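Local coordinates for protein endo-pectate lyase (Erwinia chrysanthemi, PDB 3B4N) that cleaves polygalacturonate by calcium-dependent elimination, leaving unsaturated galacturonosyl ends, and probably acts in endo fashion on methylated pectins too, at residues N260-V273 against N284-I298. Residues are numbered along the deposited sequence; the frame is centred on the assembly and turned at random.
Sequences NGGPRFLTVTSATV and NRNYGDVATISGLKI
F265 pairs with V290, and V268 with I293, in a parallel register whose strand axes run 4.7 Å apart at 3°; after a bend at T269-S270 and S294-G295, A271-V273 and L296-I298 resume it, still nearly parallel. Alternating backbone hydrogen bonds hold both runs, the straightest from T292 N to L266 O (2.7 Å, 176° at the hydrogen). At the bend, A271 N reaches G295 O from above the carbonyl plane, and waters link S294 OG to V268 O and T269 O.

T267 over T292 and the beta-branched pairs V268-I293 and V273-I298 stack in neighbouring coils of the right-handed parallel beta-helix. Inward, V268 and V273 lie alongside I293 and I298, pointing the same way; V268 CB is 4.1 Å from I293 CG2, and L266 meets A291 through their CB atoms. On the other face the F265 ring turns its edge to V290, F265 CD2 lying 3.8 Å from V290 CB.

Before the strands, Y287 packs its ring face on the backbone of G261 in a CH-pi contact, the G261 CA 3.6 Å from the ring centroid and almost on its normal. D289 replaces a strand carbonyl there: with CG beside its own backbone N (chi1 -62°), OD1 accepts R264 N at 2.8 Å, met from above the carboxylate plane, while OD2 takes N284 N. These two amides and S253 OG fix the carboxylate's rotation, and one water joins OD1 to G261 O and N284 ND2, which also bonds C254 O. The R264 guanidinium, G261 O over one face, is held by N229 O, S230 O and S253 OG.

The pair continues a stack of coils: strand 233-238 flanks F265 and T267 on one side, strand 334-336 meets V290, T292 and I293 on the other, and strand 276-284 packs inside against L266, A291 and L296.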
# COMPACT_ATOMS: atom_id res chain seq x y z
N ASN A 260 -11.97 7.01 -21.29
CA ASN A 260 -10.72 7.45 -20.67
C ASN A 260 -10.56 8.97 -20.75
O ASN A 260 -11.20 9.65 -21.57
CB ASN A 260 -9.53 6.78 -21.36
CG ASN A 260 -8.30 6.67 -20.47
OD1 ASN A 260 -7.24 6.22 -20.91
ND2 ASN A 260 -8.44 7.07 -19.21
N GLY A 261 -9.69 9.50 -19.91
CA GLY A 261 -9.44 10.93 -19.88
C GLY A 261 -8.74 11.27 -18.58
O GLY A 261 -8.27 10.37 -17.88
N GLY A 262 -8.67 12.56 -18.25
CA GLY A 262 -8.01 12.98 -17.03
C GLY A 262 -8.54 14.30 -16.52
O GLY A 262 -9.63 14.73 -16.92
N PRO A 263 -7.80 14.99 -15.65
CA PRO A 263 -6.49 14.57 -15.14
C PRO A 263 -6.60 13.62 -13.96
O PRO A 263 -7.59 13.64 -13.23
CB PRO A 263 -5.84 15.88 -14.74
CG PRO A 263 -7.02 16.66 -14.20
CD PRO A 263 -8.11 16.37 -15.22
N ARG A 264 -5.58 12.78 -13.79
CA ARG A 264 -5.52 11.88 -12.64
C ARG A 264 -4.23 12.23 -11.91
O ARG A 264 -3.19 12.47 -12.53
CB ARG A 264 -5.50 10.42 -13.09
CG ARG A 264 -6.76 10.04 -13.85
CD ARG A 264 -6.84 8.56 -14.05
NE ARG A 264 -8.06 8.17 -14.75
CZ ARG A 264 -8.09 7.70 -16.00
NH1 ARG A 264 -6.96 7.55 -16.69
NH2 ARG A 264 -9.24 7.32 -16.53
N PHE A 265 -4.30 12.28 -10.58
CA PHE A 265 -3.15 12.66 -9.80
C PHE A 265 -2.68 11.62 -8.82
O PHE A 265 -3.47 10.87 -8.25
CB PHE A 265 -3.45 13.94 -9.01
CG PHE A 265 -3.91 15.08 -9.87
CD1 PHE A 265 -5.26 15.43 -9.91
CD2 PHE A 265 -3.00 15.80 -10.63
CE1 PHE A 265 -5.69 16.49 -10.69
CE2 PHE A 265 -3.43 16.87 -11.41
CZ PHE A 265 -4.77 17.21 -11.44
N LEU A 266 -1.37 11.58 -8.64
CA LEU A 266 -0.76 10.69 -7.66
C LEU A 266 0.09 11.57 -6.74
O LEU A 266 0.85 12.42 -7.21
CB LEU A 266 0.14 9.65 -8.33
CG LEU A 266 1.01 8.85 -7.34
CD1 LEU A 266 0.12 7.94 -6.50
CD2 LEU A 266 2.06 8.05 -8.10
N THR A 267 -0.07 11.37 -5.44
CA THR A 267 0.73 12.09 -4.45
C THR A 267 1.36 11.05 -3.54
O THR A 267 0.66 10.42 -2.75
CB THR A 267 -0.13 13.01 -3.57
OG1 THR A 267 -0.80 13.97 -4.39
CG2 THR A 267 0.74 13.76 -2.55
N VAL A 268 2.67 10.85 -3.68
CA VAL A 268 3.39 9.92 -2.82
C VAL A 268 4.28 10.73 -1.89
O VAL A 268 5.09 11.54 -2.35
CB VAL A 268 4.30 8.96 -3.63
CG1 VAL A 268 5.10 8.07 -2.68
CG2 VAL A 268 3.46 8.09 -4.55
N THR A 269 4.14 10.51 -0.59
CA THR A 269 4.97 11.22 0.38
C THR A 269 5.85 10.27 1.20
O THR A 269 6.83 10.70 1.79
CB THR A 269 4.14 12.05 1.37
OG1 THR A 269 3.32 11.18 2.15
CG2 THR A 269 3.26 13.06 0.63
N SER A 270 5.48 9.00 1.25
CA SER A 270 6.26 8.01 1.99
C SER A 270 5.87 6.59 1.59
O SER A 270 4.74 6.15 1.85
CB SER A 270 6.05 8.19 3.50
OG SER A 270 6.80 7.24 4.23
N ALA A 271 6.82 5.88 0.98
CA ALA A 271 6.59 4.51 0.55
C ALA A 271 7.93 3.82 0.40
O ALA A 271 8.95 4.47 0.18
CB ALA A 271 5.83 4.49 -0.77
N THR A 272 7.91 2.50 0.53
CA THR A 272 9.11 1.70 0.43
C THR A 272 8.90 0.49 -0.46
O THR A 272 7.89 -0.20 -0.35
CB THR A 272 9.57 1.18 1.82
OG1 THR A 272 10.02 2.28 2.62
CG2 THR A 272 10.70 0.16 1.68
N VAL A 273 9.86 0.23 -1.35
CA VAL A 273 9.80 -0.95 -2.19
C VAL A 273 10.95 -1.83 -1.70
O VAL A 273 12.12 -1.53 -1.96
CB VAL A 273 9.99 -0.64 -3.68
CG1 VAL A 273 9.95 -1.94 -4.49
CG2 VAL A 273 8.89 0.30 -4.17
N ASN A 284 -0.55 9.71 -17.93
CA ASN A 284 -0.93 9.98 -19.32
C ASN A 284 -0.74 11.49 -19.43
O ASN A 284 -1.61 12.27 -19.01
CB ASN A 284 -2.40 9.63 -19.57
CG ASN A 284 -2.69 8.17 -19.38
OD1 ASN A 284 -1.90 7.31 -19.80
ND2 ASN A 284 -3.82 7.86 -18.77
N ARG A 285 0.38 11.92 -19.99
CA ARG A 285 0.61 13.36 -20.04
C ARG A 285 -0.36 14.12 -20.92
O ARG A 285 -0.62 15.29 -20.67
CB ARG A 285 2.06 13.66 -20.45
CG ARG A 285 2.38 13.42 -21.90
CD ARG A 285 3.86 13.69 -22.11
NE ARG A 285 4.22 13.71 -23.52
CZ ARG A 285 5.44 13.48 -23.98
NH1 ARG A 285 6.44 13.22 -23.14
NH2 ARG A 285 5.67 13.51 -25.29
N ASN A 286 -0.92 13.46 -21.94
CA ASN A 286 -1.88 14.14 -22.81
C ASN A 286 -3.21 14.43 -22.11
O ASN A 286 -3.99 15.26 -22.59
CB ASN A 286 -2.12 13.31 -24.08
CG ASN A 286 -2.67 11.93 -23.77
OD1 ASN A 286 -2.12 11.20 -22.95
ND2 ASN A 286 -3.76 11.56 -24.44
N TYR A 287 -3.46 13.77 -20.98
CA TYR A 287 -4.69 13.99 -20.24
C TYR A 287 -4.46 14.87 -19.01
O TYR A 287 -5.37 15.06 -18.20
CB TYR A 287 -5.30 12.65 -19.81
CG TYR A 287 -5.90 11.83 -20.95
CD1 TYR A 287 -5.92 10.45 -20.87
CD2 TYR A 287 -6.47 12.45 -22.06
CE1 TYR A 287 -6.51 9.68 -21.87
CE2 TYR A 287 -7.06 11.69 -23.08
CZ TYR A 287 -7.08 10.30 -22.97
OH TYR A 287 -7.69 9.53 -23.93
N GLY A 288 -3.25 15.39 -18.87
CA GLY A 288 -2.93 16.28 -17.77
C GLY A 288 -2.61 15.64 -16.43
O GLY A 288 -2.59 16.33 -15.41
N ASP A 289 -2.36 14.34 -16.43
CA ASP A 289 -2.03 13.64 -15.18
C ASP A 289 -0.74 14.18 -14.58
O ASP A 289 0.19 14.55 -15.29
CB ASP A 289 -1.78 12.15 -15.42
CG ASP A 289 -2.98 11.42 -15.97
OD1 ASP A 289 -4.10 11.98 -16.03
OD2 ASP A 289 -2.77 10.25 -16.33
N VAL A 290 -0.67 14.20 -13.25
CA VAL A 290 0.55 14.65 -12.60
C VAL A 290 0.86 13.76 -11.41
O VAL A 290 0.01 13.56 -10.54
CB VAL A 290 0.45 16.09 -12.08
CG1 VAL A 290 1.81 16.50 -11.48
CG2 VAL A 290 0.06 17.04 -13.21
N ALA A 291 2.07 13.22 -11.38
CA ALA A 291 2.52 12.38 -10.27
C ALA A 291 3.50 13.22 -9.47
O ALA A 291 4.50 13.69 -10.00
CB ALA A 291 3.21 11.13 -10.78
N THR A 292 3.21 13.42 -8.19
CA THR A 292 4.07 14.20 -7.30
C THR A 292 4.62 13.19 -6.30
O THR A 292 3.88 12.67 -5.48
CB THR A 292 3.24 15.30 -6.61
OG1 THR A 292 2.71 16.18 -7.62
CG2 THR A 292 4.10 16.11 -5.65
N ILE A 293 5.93 12.94 -6.39
CA ILE A 293 6.59 11.91 -5.59
C ILE A 293 7.82 12.33 -4.79
O ILE A 293 8.72 12.99 -5.31
CB ILE A 293 7.05 10.75 -6.52
CG1 ILE A 293 5.86 10.17 -7.27
CG2 ILE A 293 7.77 9.67 -5.73
CD1 ILE A 293 6.25 9.19 -8.36
N SER A 294 7.86 11.91 -3.52
CA SER A 294 8.99 12.15 -2.63
C SER A 294 8.87 11.16 -1.48
O SER A 294 7.82 10.53 -1.30
CB SER A 294 8.99 13.60 -2.10
OG SER A 294 7.84 13.89 -1.32
N GLY A 295 9.94 11.00 -0.71
CA GLY A 295 9.92 10.06 0.40
C GLY A 295 9.86 8.61 -0.05
O GLY A 295 9.42 7.75 0.71
N LEU A 296 10.32 8.34 -1.26
CA LEU A 296 10.30 6.99 -1.81
C LEU A 296 11.64 6.29 -1.63
O LEU A 296 12.67 6.80 -2.05
CB LEU A 296 9.95 7.04 -3.30
CG LEU A 296 9.92 5.72 -4.07
CD1 LEU A 296 8.85 4.80 -3.52
CD2 LEU A 296 9.65 6.02 -5.53
N LYS A 297 11.61 5.13 -0.99
CA LYS A 297 12.81 4.35 -0.74
C LYS A 297 12.71 3.05 -1.52
O LYS A 297 11.69 2.37 -1.48
CB LYS A 297 12.96 4.06 0.76
CG LYS A 297 13.11 5.33 1.59
CD LYS A 297 13.23 5.01 3.07
CE LYS A 297 13.33 6.29 3.89
NZ LYS A 297 13.37 6.02 5.35
N ILE A 298 13.77 2.71 -2.25
CA ILE A 298 13.75 1.51 -3.06
C ILE A 298 15.00 0.66 -2.83
O ILE A 298 16.12 1.17 -2.87
CB ILE A 298 13.63 1.87 -4.56
CG1 ILE A 298 12.30 2.61 -4.81
CG2 ILE A 298 13.70 0.59 -5.41
CD1 ILE A 298 12.17 3.20 -6.21
O HOH W 1 -5.49 10.11 -17.61
O HOH W 2 5.70 14.53 -2.95
O HOH W 3 7.94 13.10 1.36
O HOH W 4 9.59 7.80 3.61